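Local atomic coordinates of alpha-fucosidase (PDB entry 2EAB), a protein that probably acts as a 1,2-alpha-L-fucosidase that hydrolyses fucosidic bonds, this chain being the catalytic portion of a longer membrane-associated bifidobacterial protein. Residues Q245-L250 with V307-A312; N189-R194 with L276-A281; L203-S208 with K272-Y277; L241-I246 with E299-V304. One frame throughout, in Å; residues are numbered along the deposited sequence.

Contact 1: residues Q245-L250 with V307-A312; sequences QIKVVL and VVQDAA
Gln-245 starts the contact beneath Val-308: its carbonyl O lies 4.0 Å from Val-308 CG1. The amide end of Gln-245 turns instead to Asn-243 and to the carbonyl of Asn-301, about two helical turns earlier. Ile-246 points the other way, and Lys-247 carries most of the contact. Its CB sits 4.0 Å from Val-308 CB. From there the chain runs extended under the helix, CD beside the carbonyl O of Val-308 and CE 3.6 Å from Ala-312 CB. A bend at the last torsion (chi4 67°) carries NZ to Gln-309, where it donates a hydrogen bond to OE1 over 2.9 Å. The amine approaches OE1 at a C=O...N angle of 124° and stands 35° out of the carbonyl plane. Water 1 accepts from Lys-247 NZ at 3.1 Å and from Gln-309 NE2 at 3.0 Å, closing a small ring that includes the amide, whose NE2 also reaches Asn-313 OD1. The strongest partner of the amine is Asp-227, in a salt bridge. Further along the strand, Val-249 adds a light apolar touch, its CG2 4.2 Å from Ala-312 CB. An alanine in place of Lys-247 would probably leave Asp-227 without this counter-charge and open a gap below Ala-312, with Gln-309 less firmly oriented. The strand and helix thus meet through a lysine with two roles: its methylenes pack against the helix like an apolar residue, while its charge, probably kept protonated by Asp-227, is shared among a carboxylate, a neutral amide and a water.

Contact 2: residues N189-R194 with L276-A281; sequences NVMVAR and LYIAAA
Met-191 and Ile-278 form an antiparallel hydrogen-bonded pair: Met-191 N donates to Ile-278 O over 2.8 Å, and Ile-278 N returns a bond to Met-191 O, also 2.8 Å. Two residues on, Ala-193 N reaches Leu-276 O at 3.0 Å and Leu-276 N meets Ala-193 O at 2.8 Å in an almost straight bond (175° at the hydrogen). Between these pairs the CA of Val-192 makes a CA-H...O contact of 3.3 Å with Leu-276 O. The alternate backbone groups bond outward, Val-192 and Arg-194 to Phe-183 and Glu-181, Tyr-277 and Ala-279 to Lys-247 and Gln-245. Where the strands part, water 2 donates to Asn-189 O at 2.9 Å and accepts a weak bond from Ala-280 N. Asn-189 and Val-190 both face Ser-185 in a G1 beta bulge. On one face of the sheet Val-192 and Tyr-277 lie side by side, Val-192 CG2 3.9 Å from ring atom CD1, while Val-190 CG2 comes to the ring's edge; Ala-311 of helix 297-314 packs on this tyrosine. On the opposite face the CB atoms of Met-191 and Ile-278 meet, and both side chains touch Phe-74 of strand 69-76, in the facing sheet. This is a regular antiparallel pairing near the middle of the nine-stranded sheet, one layer of a beta-sandwich, consistent with the N-terminal domain related to that of family 65 glycoside hydrolases.

Contact 3: residues L203-S208 with K272-Y277; sequences LNFNVS and KAVTLY
Phe-205 presents the edge of its ring to Val-274, both CZ and CE2 lying 3.6 Å from Val-274 CG2, which sits near the ring plane. The same edge receives Leu-276, whose CD1 is 4.1 Å from Phe-205 CZ. On one flank Leu-203 reaches in with CD2, 3.8 Å from Val-274 CG2 and 3.6 Å from the carbonyl O of Lys-272. On the other, Val-207 and Leu-276 meet tip to tip, Val-207 CG2 standing 4.0 Å from Leu-276 CD2. Leu-203 CG borders the ring of Phe-205 in plane. Beyond this shell, Leu-195, Leu-144 and Val-268 pack on Phe-205, and Ile-246 touches both Val-207 and Leu-276. The backbone of 203-208 is bonded to strands 266-271 and 140-145 of the seven-stranded sheet, whereas 273-277 belongs to the nine-stranded one. Close to Lys-272 the chain passes from one sheet to the other, and there the two segments come nearest. No hydrogen bond spans them: the side chains that meet here do so through aliphatic and aromatic carbon, so the sheets are joined at this place by shape and burial of apolar surface.

Contact 4: residues L241-I246 with E299-V304; sequences LYNSQI and EVNTRV
Asn-243 and Asn-301 hold the tight part of this contact through their amides, with Gln-245 as the third member. Asn-243 CG is anti to the backbone N (chi1 -173°), and ND2 donates to Asn-301 OD1 over 3.0 Å. The donor lies in the carbonyl plane on a lone pair, although the two amide planes are turned 54° apart. Gln-245 crosses Asn-301 at about a right angle and spends its NE2 on two acceptors close to its own amide plane: Asn-243 OD1 at 3.0 Å and the backbone O of Asn-301 at 3.2 Å. Val-304 packs beside this network, its CB 3.6 Å from Asn-243 OD1 and its CG1 3.8 Å from Gln-245 CD. Val-300 CG1 rests 3.8 Å from Asn-243 CB. Toward the start of the strand the fit slackens: partly exposed Leu-241 grazes Val-300, CD1 to CG2, at 4.4 Å, and the far side of the helix, with Thr-302, faces solvent. An alanine at Asn-243 would probably leave Asn-301 OD1 without this donor and Gln-245 with one acceptor fewer, its amide then freer to turn. Strand and helix are therefore joined by a network of amides, one bond along the strand and two across to the helix, in which Val-304 lies against amides that bond one another, so the interface depends on direction as well as on apolar fit.

All four contacts gather round strands 241-250 and 273-282, neighbours in the nine-stranded sheet. Along the chain come strands 190-197, 203-208, 241-250 and 273-282, then helix 297-314. Contacts 1 and 4 are successive stations of one strand-helix pairing, centres about 12 Å apart, sharing Gln-245 and Ile-246. Contact 2, about 7 Å from contact 1, stitches the same sheet sidewise to strand 190-197. Contact 3, about 13 Å from contact 2 and 21 Å from contact 4, continues along strand 273-282 on the sheet's other face, toward the seven-stranded sheet. This part of the sheet is thus packed on both sides, helix outside and sandwich core within, in the N-terminal beta domain.

Contact 1: residues Q245-L250 with V307-A312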
loop_
_atom_site.group_PDB
_atom_site.type_symbol
_atom_site.label_atom_id
_atom_site.label_comp_id
_atom_site.label_asym_id
_atom_site.label_seq_id
_atom_site.Cartn_x
_atom_site.Cartn_y
_atom_site.Cartn_z
ATOM N N GLN A 245 22.983 -15.697 -6.603
ATOM C CA GLN A 245 24.026 -16.590 -6.105
ATOM C C GLN A 245 23.635 -17.215 -4.785
ATOM O O GLN A 245 23.034 -16.554 -3.930
ATOM C CB GLN A 245 25.354 -15.845 -5.962
ATOM C CG GLN A 245 25.936 -15.408 -7.296
ATOM C CD GLN A 245 27.201 -14.600 -7.177
ATOM O OE1 GLN A 245 28.073 -14.882 -6.351
ATOM N NE2 GLN A 245 27.320 -13.587 -8.026
ATOM N N ILE A 246 23.969 -18.497 -4.641
ATOM C CA ILE A 246 23.792 -19.228 -3.394
ATOM C C ILE A 246 25.154 -19.742 -2.952
ATOM O O ILE A 246 25.791 -20.535 -3.655
ATOM C CB ILE A 246 22.808 -20.422 -3.524
ATOM C CG1 ILE A 246 21.447 -19.951 -4.063
ATOM C CG2 ILE A 246 22.687 -21.163 -2.181
ATOM C CD1 ILE A 246 20.373 -21.031 -4.135
ATOM N N LYS A 247 25.598 -19.260 -1.798
ATOM C CA LYS A 247 26.848 -19.697 -1.188
ATOM C C LYS A 247 26.517 -20.677 -0.066
ATOM O O LYS A 247 25.782 -20.341 0.863
ATOM C CB LYS A 247 27.615 -18.485 -0.653
ATOM C CG LYS A 247 28.981 -18.798 -0.060
ATOM C CD LYS A 247 29.614 -17.540 0.501
ATOM C CE LYS A 247 31.020 -17.796 1.025
ATOM N NZ LYS A 247 31.985 -18.137 -0.056
ATOM N N VAL A 248 27.062 -21.890 -0.166
ATOM C CA VAL A 248 26.768 -22.962 0.782
ATOM C C VAL A 248 27.922 -23.114 1.773
ATOM O O VAL A 248 29.053 -23.422 1.380
ATOM C CB VAL A 248 26.504 -24.305 0.049
ATOM C CG1 VAL A 248 26.138 -25.397 1.037
ATOM C CG2 VAL A 248 25.398 -24.143 -0.987
ATOM N N VAL A 249 27.632 -22.887 3.052
ATOM C CA VAL A 249 28.655 -22.940 4.099
ATOM C C VAL A 249 28.378 -24.082 5.081
ATOM O O VAL A 249 27.407 -24.043 5.840
ATOM C CB VAL A 249 28.784 -21.587 4.855
ATOM C CG1 VAL A 249 29.953 -21.620 5.839
ATOM C CG2 VAL A 249 28.957 -20.433 3.874
ATOM N N LEU A 250 29.241 -25.095 5.053
ATOM C CA LEU A 250 29.139 -26.241 5.956
ATOM C C LEU A 250 29.646 -25.872 7.344
ATOM O O LEU A 250 30.696 -25.242 7.474
ATOM C CB LEU A 250 29.965 -27.421 5.430
ATOM C CG LEU A 250 29.739 -27.987 4.025
ATOM C CD1 LEU A 250 30.876 -28.930 3.661
ATOM C CD2 LEU A 250 28.406 -28.701 3.918
ATOM N N VAL A 307 28.110 -9.581 -1.677
ATOM C CA VAL A 307 27.016 -9.652 -0.707
ATOM C C VAL A 307 27.073 -10.970 0.063
ATOM O O VAL A 307 27.060 -10.971 1.295
ATOM C CB VAL A 307 25.619 -9.483 -1.356
ATOM C CG1 VAL A 307 24.522 -9.699 -0.321
ATOM C CG2 VAL A 307 25.482 -8.105 -1.984
ATOM N N VAL A 308 27.152 -12.088 -0.659
ATOM C CA VAL A 308 27.169 -13.397 -0.001
ATOM C C VAL A 308 28.471 -13.645 0.767
ATOM O O VAL A 308 28.448 -14.244 1.844
ATOM C CB VAL A 308 26.820 -14.584 -0.953
ATOM C CG1 VAL A 308 25.374 -14.492 -1.418
ATOM C CG2 VAL A 308 27.763 -14.658 -2.149
ATOM N N GLN A 309 29.589 -13.165 0.227
ATOM C CA GLN A 309 30.879 -13.309 0.905
ATOM C C GLN A 309 30.935 -12.493 2.196
ATOM O O GLN A 309 31.364 -13.008 3.233
ATOM C CB GLN A 309 32.053 -12.949 -0.013
ATOM C CG GLN A 309 33.427 -13.319 0.567
ATOM C CD GLN A 309 33.594 -14.817 0.759
ATOM O OE1 GLN A 309 33.457 -15.588 -0.185
ATOM N NE2 GLN A 309 33.894 -15.231 1.986
ATOM N N ASP A 310 30.491 -11.237 2.138
ATOM C CA ASP A 310 30.449 -10.386 3.326
ATOM C C ASP A 310 29.586 -10.994 4.428
ATOM O O ASP A 310 29.949 -10.943 5.606
ATOM C CB ASP A 310 29.937 -8.980 2.989
ATOM C CG ASP A 310 30.982 -8.114 2.292
ATOM O OD1 ASP A 310 32.183 -8.465 2.289
ATOM O OD2 ASP A 310 30.596 -7.058 1.743
ATOM N N ALA A 311 28.448 -11.567 4.038
ATOM C CA ALA A 311 27.539 -12.206 4.982
ATOM C C ALA A 311 28.178 -13.438 5.626
ATOM O O ALA A 311 28.144 -13.596 6.851
ATOM C CB ALA A 311 26.232 -12.571 4.295
ATOM N N ALA A 312 28.771 -14.297 4.798
ATOM C CA ALA A 312 29.449 -15.497 5.283
ATOM C C ALA A 312 30.586 -15.145 6.237
ATOM O O ALA A 312 30.789 -15.825 7.246
ATOM C CB ALA A 312 29.964 -16.316 4.121
HETATM O O HOH W 1 34.185 -18.245 2.109
#

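Contact 2: residues N189-R194 with L276-A281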
loop_
_atom_site.group_PDB
_atom_site.type_symbol
_atom_site.label_atom_id
_atom_site.label_comp_id
_atom_site.label_asym_id
_atom_site.label_seq_id
_atom_site.Cartn_x
_atom_site.Cartn_y
_atom_site.Cartn_z
ATOM N N ASN A 189 21.595 -7.382 3.632
ATOM C CA ASN A 189 21.099 -7.476 2.259
ATOM C C ASN A 189 21.173 -8.884 1.669
ATOM O O ASN A 189 21.605 -9.078 0.528
ATOM C CB ASN A 189 21.826 -6.474 1.361
ATOM C CG ASN A 189 21.090 -6.233 0.071
ATOM O OD1 ASN A 189 19.867 -6.356 0.024
ATOM N ND2 ASN A 189 21.822 -5.900 -0.981
ATOM N N VAL A 190 20.742 -9.864 2.453
ATOM C CA VAL A 190 20.994 -11.253 2.116
ATOM C C VAL A 190 19.901 -12.153 2.670
ATOM O O VAL A 190 19.347 -11.889 3.739
ATOM C CB VAL A 190 22.408 -11.700 2.615
ATOM C CG1 VAL A 190 22.475 -11.755 4.150
ATOM C CG2 VAL A 190 22.830 -13.031 1.999
ATOM N N MET A 191 19.580 -13.199 1.918
ATOM C CA MET A 191 18.653 -14.226 2.363
ATOM C C MET A 191 19.457 -15.371 2.970
ATOM O O MET A 191 20.496 -15.765 2.437
ATOM C CB MET A 191 17.801 -14.711 1.187
ATOM C CG MET A 191 16.819 -15.822 1.520
ATOM S SD MET A 191 15.794 -16.283 0.110
ATOM C CE MET A 191 14.795 -14.811 -0.112
ATOM N N VAL A 192 18.968 -15.888 4.089
ATOM C CA VAL A 192 19.646 -16.952 4.819
ATOM C C VAL A 192 18.714 -18.147 4.934
ATOM O O VAL A 192 17.539 -17.994 5.266
ATOM C CB VAL A 192 20.091 -16.463 6.226
ATOM C CG1 VAL A 192 20.641 -17.610 7.068
ATOM C CG2 VAL A 192 21.126 -15.348 6.109
ATOM N N ALA A 193 19.242 -19.328 4.622
ATOM C CA ALA A 193 18.573 -20.586 4.922
ATOM C C ALA A 193 19.485 -21.410 5.823
ATOM O O ALA A 193 20.589 -21.790 5.423
ATOM C CB ALA A 193 18.240 -21.344 3.652
ATOM N N ARG A 194 19.022 -21.652 7.045
ATOM C CA ARG A 194 19.752 -22.443 8.026
ATOM C C ARG A 194 19.108 -23.818 8.089
ATOM O O ARG A 194 17.931 -23.940 8.418
ATOM C CB ARG A 194 19.710 -21.751 9.392
ATOM C CG ARG A 194 20.366 -22.520 10.535
ATOM C CD ARG A 194 21.874 -22.554 10.397
ATOM N NE ARG A 194 22.494 -23.345 11.457
ATOM C CZ ARG A 194 23.768 -23.727 11.464
ATOM N NH1 ARG A 194 24.575 -23.399 10.464
ATOM N NH2 ARG A 194 24.236 -24.450 12.474
ATOM N N LEU A 276 23.012 -21.374 4.092
ATOM C CA LEU A 276 23.002 -20.867 2.730
ATOM C C LEU A 276 22.851 -19.357 2.770
ATOM O O LEU A 276 21.990 -18.836 3.478
ATOM C CB LEU A 276 21.846 -21.473 1.935
ATOM C CG LEU A 276 22.042 -22.811 1.213
ATOM C CD1 LEU A 276 22.598 -23.916 2.108
ATOM C CD2 LEU A 276 20.733 -23.244 0.574
ATOM N N TYR A 277 23.708 -18.667 2.027
ATOM C CA TYR A 277 23.583 -17.232 1.828
ATOM C C TYR A 277 23.180 -16.987 0.384
ATOM O O TYR A 277 23.865 -17.419 -0.548
ATOM C CB TYR A 277 24.892 -16.520 2.162
ATOM C CG TYR A 277 25.271 -16.642 3.619
ATOM C CD1 TYR A 277 24.701 -15.804 4.581
ATOM C CD2 TYR A 277 26.184 -17.607 4.041
ATOM C CE1 TYR A 277 25.038 -15.918 5.926
ATOM C CE2 TYR A 277 26.527 -17.728 5.384
ATOM C CZ TYR A 277 25.953 -16.878 6.317
ATOM O OH TYR A 277 26.285 -16.996 7.646
ATOM N N ILE A 278 22.050 -16.307 0.217
ATOM C CA ILE A 278 21.442 -16.110 -1.093
ATOM C C ILE A 278 21.306 -14.618 -1.361
ATOM O O ILE A 278 20.737 -13.880 -0.550
ATOM C CB ILE A 278 20.050 -16.785 -1.173
ATOM C CG1 ILE A 278 20.158 -18.287 -0.867
ATOM C CG2 ILE A 278 19.420 -16.554 -2.543
ATOM C CD1 ILE A 278 19.114 -18.794 0.110
ATOM N N ALA A 279 21.839 -14.175 -2.496
ATOM C CA ALA A 279 21.694 -12.782 -2.905
ATOM C C ALA A 279 21.291 -12.709 -4.367
ATOM O O ALA A 279 21.527 -13.645 -5.134
ATOM C CB ALA A 279 22.980 -12.014 -2.667
ATOM N N ALA A 280 20.678 -11.591 -4.751
ATOM C CA ALA A 280 20.275 -11.374 -6.131
ATOM C C ALA A 280 20.219 -9.889 -6.420
ATOM O O ALA A 280 19.997 -9.076 -5.515
ATOM C CB ALA A 280 18.930 -12.017 -6.404
ATOM N N ALA A 281 20.419 -9.538 -7.685
ATOM C CA ALA A 281 20.337 -8.155 -8.130
ATOM C C ALA A 281 20.140 -8.085 -9.626
ATOM O O ALA A 281 20.425 -9.042 -10.361
ATOM C CB ALA A 281 21.592 -7.392 -7.758
HETATM O O HOH W 2 20.705 -9.565 -2.145
#

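Contact 3: residues L203-S208 with K272-Y277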
loop_
_atom_site.group_PDB
_atom_site.type_symbol
_atom_site.label_atom_id
_atom_site.label_comp_id
_atom_site.label_asym_id
_atom_site.label_seq_id
_atom_site.Cartn_x
_atom_site.Cartn_y
_atom_site.Cartn_z
ATOM N N LEU A 203 22.365 -34.792 7.011
ATOM C CA LEU A 203 21.971 -33.674 6.156
ATOM C C LEU A 203 22.513 -33.879 4.743
ATOM O O LEU A 203 23.708 -33.719 4.483
ATOM C CB LEU A 203 22.394 -32.325 6.746
ATOM C CG LEU A 203 21.776 -31.067 6.114
ATOM C CD1 LEU A 203 20.246 -31.086 6.170
ATOM C CD2 LEU A 203 22.321 -29.826 6.794
ATOM N N ASN A 204 21.608 -34.266 3.849
ATOM C CA ASN A 204 21.919 -34.555 2.458
ATOM C C ASN A 204 20.871 -33.911 1.565
ATOM O O ASN A 204 19.680 -34.204 1.692
ATOM C CB ASN A 204 21.939 -36.068 2.220
ATOM C CG ASN A 204 22.981 -36.777 3.062
ATOM O OD1 ASN A 204 24.156 -36.808 2.715
ATOM N ND2 ASN A 204 22.546 -37.352 4.177
ATOM N N PHE A 205 21.308 -33.023 0.677
ATOM C CA PHE A 205 20.382 -32.353 -0.233
ATOM C C PHE A 205 21.071 -31.740 -1.443
ATOM O O PHE A 205 22.273 -31.483 -1.431
ATOM C CB PHE A 205 19.547 -31.286 0.500
ATOM C CG PHE A 205 20.351 -30.123 1.002
ATOM C CD1 PHE A 205 20.572 -29.015 0.192
ATOM C CD2 PHE A 205 20.884 -30.133 2.286
ATOM C CE1 PHE A 205 21.320 -27.941 0.645
ATOM C CE2 PHE A 205 21.631 -29.059 2.752
ATOM C CZ PHE A 205 21.849 -27.959 1.927
ATOM N N ASN A 206 20.275 -31.516 -2.482
ATOM C CA ASN A 206 20.704 -30.816 -3.675
ATOM C C ASN A 206 20.056 -29.436 -3.685
ATOM O O ASN A 206 18.844 -29.319 -3.489
ATOM C CB ASN A 206 20.291 -31.622 -4.908
ATOM C CG ASN A 206 20.621 -30.927 -6.206
ATOM O OD1 ASN A 206 19.931 -29.992 -6.617
ATOM N ND2 ASN A 206 21.666 -31.395 -6.877
ATOM N N VAL A 207 20.860 -28.399 -3.895
ATOM C CA VAL A 207 20.324 -27.041 -4.000
ATOM C C VAL A 207 20.425 -26.523 -5.429
ATOM O O VAL A 207 21.482 -26.591 -6.058
ATOM C CB VAL A 207 20.953 -26.051 -2.969
ATOM C CG1 VAL A 207 22.462 -26.044 -3.047
ATOM C CG2 VAL A 207 20.404 -24.638 -3.163
ATOM N N SER A 208 19.299 -26.028 -5.933
ATOM C CA SER A 208 19.237 -25.415 -7.252
ATOM C C SER A 208 18.430 -24.124 -7.174
ATOM O O SER A 208 17.693 -23.896 -6.210
ATOM C CB SER A 208 18.626 -26.382 -8.271
ATOM O OG SER A 208 17.320 -26.774 -7.895
ATOM N N LYS A 272 25.727 -32.093 8.888
ATOM C CA LYS A 272 24.814 -32.023 10.022
ATOM C C LYS A 272 24.062 -30.692 10.023
ATOM O O LYS A 272 22.861 -30.653 10.288
ATOM C CB LYS A 272 25.565 -32.219 11.343
ATOM C CG LYS A 272 24.650 -32.482 12.531
ATOM C CD LYS A 272 25.425 -32.555 13.836
ATOM C CE LYS A 272 24.495 -32.855 14.999
ATOM N NZ LYS A 272 25.210 -32.863 16.308
ATOM N N ALA A 273 24.781 -29.610 9.730
ATOM C CA ALA A 273 24.197 -28.272 9.670
ATOM C C ALA A 273 24.890 -27.428 8.610
ATOM O O ALA A 273 26.113 -27.485 8.452
ATOM C CB ALA A 273 24.279 -27.593 11.024
ATOM N N VAL A 274 24.095 -26.649 7.880
ATOM C CA VAL A 274 24.609 -25.766 6.834
ATOM C C VAL A 274 23.888 -24.417 6.858
ATOM O O VAL A 274 22.727 -24.329 7.261
ATOM C CB VAL A 274 24.484 -26.388 5.405
ATOM C CG1 VAL A 274 25.243 -27.705 5.296
ATOM C CG2 VAL A 274 23.032 -26.586 5.012
ATOM N N THR A 275 24.592 -23.375 6.429
ATOM C CA THR A 275 23.976 -22.073 6.191
ATOM C C THR A 275 24.131 -21.716 4.722
ATOM O O THR A 275 25.234 -21.773 4.170
ATOM C CB THR A 275 24.597 -20.963 7.065
ATOM O OG1 THR A 275 24.601 -21.378 8.435
ATOM C CG2 THR A 275 23.803 -19.654 6.939
ATOM N N LEU A 276 23.012 -21.374 4.092
ATOM C CA LEU A 276 23.002 -20.867 2.730
ATOM C C LEU A 276 22.851 -19.357 2.770
ATOM O O LEU A 276 21.990 -18.836 3.478
ATOM C CB LEU A 276 21.846 -21.473 1.935
ATOM C CG LEU A 276 22.042 -22.811 1.213
ATOM C CD1 LEU A 276 22.598 -23.916 2.108
ATOM C CD2 LEU A 276 20.733 -23.244 0.574
ATOM N N TYR A 277 23.708 -18.667 2.027
ATOM C CA TYR A 277 23.583 -17.232 1.828
ATOM C C TYR A 277 23.180 -16.987 0.384
ATOM O O TYR A 277 23.865 -17.419 -0.548
ATOM C CB TYR A 277 24.892 -16.520 2.162
ATOM C CG TYR A 277 25.271 -16.642 3.619
ATOM C CD1 TYR A 277 24.701 -15.804 4.581
ATOM C CD2 TYR A 277 26.184 -17.607 4.041
ATOM C CE1 TYR A 277 25.038 -15.918 5.926
ATOM C CE2 TYR A 277 26.527 -17.728 5.384
ATOM C CZ TYR A 277 25.953 -16.878 6.317
ATOM O OH TYR A 277 26.285 -16.996 7.646
#

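Contact 4: residues L241-I246 with E299-V304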
loop_
_atom_site.group_PDB
_atom_site.type_symbol
_atom_site.label_atom_id
_atom_site.label_comp_id
_atom_site.label_asym_id
_atom_site.label_seq_id
_atom_site.Cartn_x
_atom_site.Cartn_y
_atom_site.Cartn_z
ATOM N N LEU A 241 19.784 -6.946 -16.868
ATOM C CA LEU A 241 20.706 -7.965 -16.369
ATOM C C LEU A 241 20.233 -8.490 -15.032
ATOM O O LEU A 241 19.758 -7.726 -14.197
ATOM C CB LEU A 241 22.118 -7.403 -16.208
ATOM C CG LEU A 241 22.772 -6.782 -17.441
ATOM C CD1 LEU A 241 24.097 -6.141 -17.071
ATOM C CD2 LEU A 241 22.969 -7.822 -18.535
ATOM N N TYR A 242 20.363 -9.796 -14.832
ATOM C CA TYR A 242 20.027 -10.400 -13.549
ATOM C C TYR A 242 21.091 -11.404 -13.120
ATOM O O TYR A 242 21.744 -12.035 -13.957
ATOM C CB TYR A 242 18.630 -11.036 -13.567
ATOM C CG TYR A 242 18.453 -12.179 -14.546
ATOM C CD1 TYR A 242 18.753 -13.492 -14.178
ATOM C CD2 TYR A 242 17.964 -11.949 -15.831
ATOM C CE1 TYR A 242 18.585 -14.549 -15.075
ATOM C CE2 TYR A 242 17.790 -12.996 -16.730
ATOM C CZ TYR A 242 18.101 -14.289 -16.348
ATOM O OH TYR A 242 17.923 -15.306 -17.256
ATOM N N ASN A 243 21.251 -11.543 -11.809
ATOM C CA ASN A 243 22.278 -12.388 -11.224
ATOM C C ASN A 243 21.823 -12.810 -9.835
ATOM O O ASN A 243 21.464 -11.967 -9.008
ATOM C CB ASN A 243 23.606 -11.616 -11.158
ATOM C CG ASN A 243 24.782 -12.477 -10.706
ATOM O OD1 ASN A 243 24.825 -12.947 -9.572
ATOM N ND2 ASN A 243 25.757 -12.657 -11.593
ATOM N N SER A 244 21.814 -14.116 -9.591
ATOM C CA SER A 244 21.575 -14.635 -8.252
ATOM C C SER A 244 22.648 -15.651 -7.889
ATOM O O SER A 244 23.169 -16.365 -8.757
ATOM C CB SER A 244 20.183 -15.256 -8.137
ATOM O OG SER A 244 20.086 -16.464 -8.873
ATOM N N GLN A 245 22.983 -15.697 -6.603
ATOM C CA GLN A 245 24.026 -16.590 -6.105
ATOM C C GLN A 245 23.635 -17.215 -4.785
ATOM O O GLN A 245 23.034 -16.554 -3.930
ATOM C CB GLN A 245 25.354 -15.845 -5.962
ATOM C CG GLN A 245 25.936 -15.408 -7.296
ATOM C CD GLN A 245 27.201 -14.600 -7.177
ATOM O OE1 GLN A 245 28.073 -14.882 -6.351
ATOM N NE2 GLN A 245 27.320 -13.587 -8.026
ATOM N N ILE A 246 23.969 -18.497 -4.641
ATOM C CA ILE A 246 23.792 -19.228 -3.394
ATOM C C ILE A 246 25.154 -19.742 -2.952
ATOM O O ILE A 246 25.791 -20.535 -3.655
ATOM C CB ILE A 246 22.808 -20.422 -3.524
ATOM C CG1 ILE A 246 21.447 -19.951 -4.063
ATOM C CG2 ILE A 246 22.687 -21.163 -2.181
ATOM C CD1 ILE A 246 20.373 -21.031 -4.135
ATOM N N GLU A 299 30.235 -6.683 -13.532
ATOM C CA GLU A 299 30.118 -5.821 -12.356
ATOM C C GLU A 299 28.959 -6.221 -11.444
ATOM O O GLU A 299 29.110 -6.242 -10.217
ATOM C CB GLU A 299 30.034 -4.349 -12.768
ATOM C CG GLU A 299 31.368 -3.818 -13.289
ATOM C CD GLU A 299 31.266 -2.447 -13.923
ATOM O OE1 GLU A 299 30.263 -2.170 -14.613
ATOM O OE2 GLU A 299 32.208 -1.643 -13.742
ATOM N N VAL A 300 27.812 -6.556 -12.034
ATOM C CA VAL A 300 26.679 -7.059 -11.247
ATOM C C VAL A 300 27.091 -8.350 -10.534
ATOM O O VAL A 300 26.824 -8.528 -9.345
ATOM C CB VAL A 300 25.407 -7.283 -12.105
ATOM C CG1 VAL A 300 24.273 -7.845 -11.253
ATOM C CG2 VAL A 300 24.966 -5.980 -12.751
ATOM N N ASN A 301 27.773 -9.228 -11.266
ATOM C CA ASN A 301 28.250 -10.484 -10.707
ATOM C C ASN A 301 29.174 -10.289 -9.495
ATOM O O ASN A 301 29.021 -10.959 -8.476
ATOM C CB ASN A 301 28.948 -11.309 -11.786
ATOM C CG ASN A 301 29.377 -12.664 -11.286
ATOM O OD1 ASN A 301 28.545 -13.517 -10.981
ATOM N ND2 ASN A 301 30.689 -12.866 -11.176
ATOM N N THR A 302 30.124 -9.369 -9.624
ATOM C CA THR A 302 31.057 -9.036 -8.548
ATOM C C THR A 302 30.299 -8.495 -7.335
ATOM O O THR A 302 30.586 -8.867 -6.194
ATOM C CB THR A 302 32.106 -8.018 -9.047
ATOM O OG1 THR A 302 32.841 -8.602 -10.129
ATOM C CG2 THR A 302 33.081 -7.616 -7.937
ATOM N N ARG A 303 29.315 -7.637 -7.598
ATOM C CA ARG A 303 28.508 -7.024 -6.549
ATOM C C ARG A 303 27.726 -8.065 -5.744
ATOM O O ARG A 303 27.758 -8.056 -4.511
ATOM C CB ARG A 303 27.572 -5.982 -7.165
ATOM C CG ARG A 303 26.619 -5.333 -6.183
ATOM C CD ARG A 303 26.112 -3.996 -6.684
ATOM N NE ARG A 303 25.349 -4.037 -7.938
ATOM C CZ ARG A 303 24.043 -4.289 -8.032
ATOM N NH1 ARG A 303 23.327 -4.594 -6.953
ATOM N NH2 ARG A 303 23.453 -4.244 -9.220
ATOM N N VAL A 304 27.036 -8.962 -6.442
ATOM C CA VAL A 304 26.257 -10.009 -5.787
ATOM C C VAL A 304 27.170 -10.974 -5.026
ATOM O O VAL A 304 26.850 -11.387 -3.912
ATOM C CB VAL A 304 25.358 -10.759 -6.796
ATOM C CG1 VAL A 304 24.652 -11.933 -6.130
ATOM C CG2 VAL A 304 24.325 -9.800 -7.397
#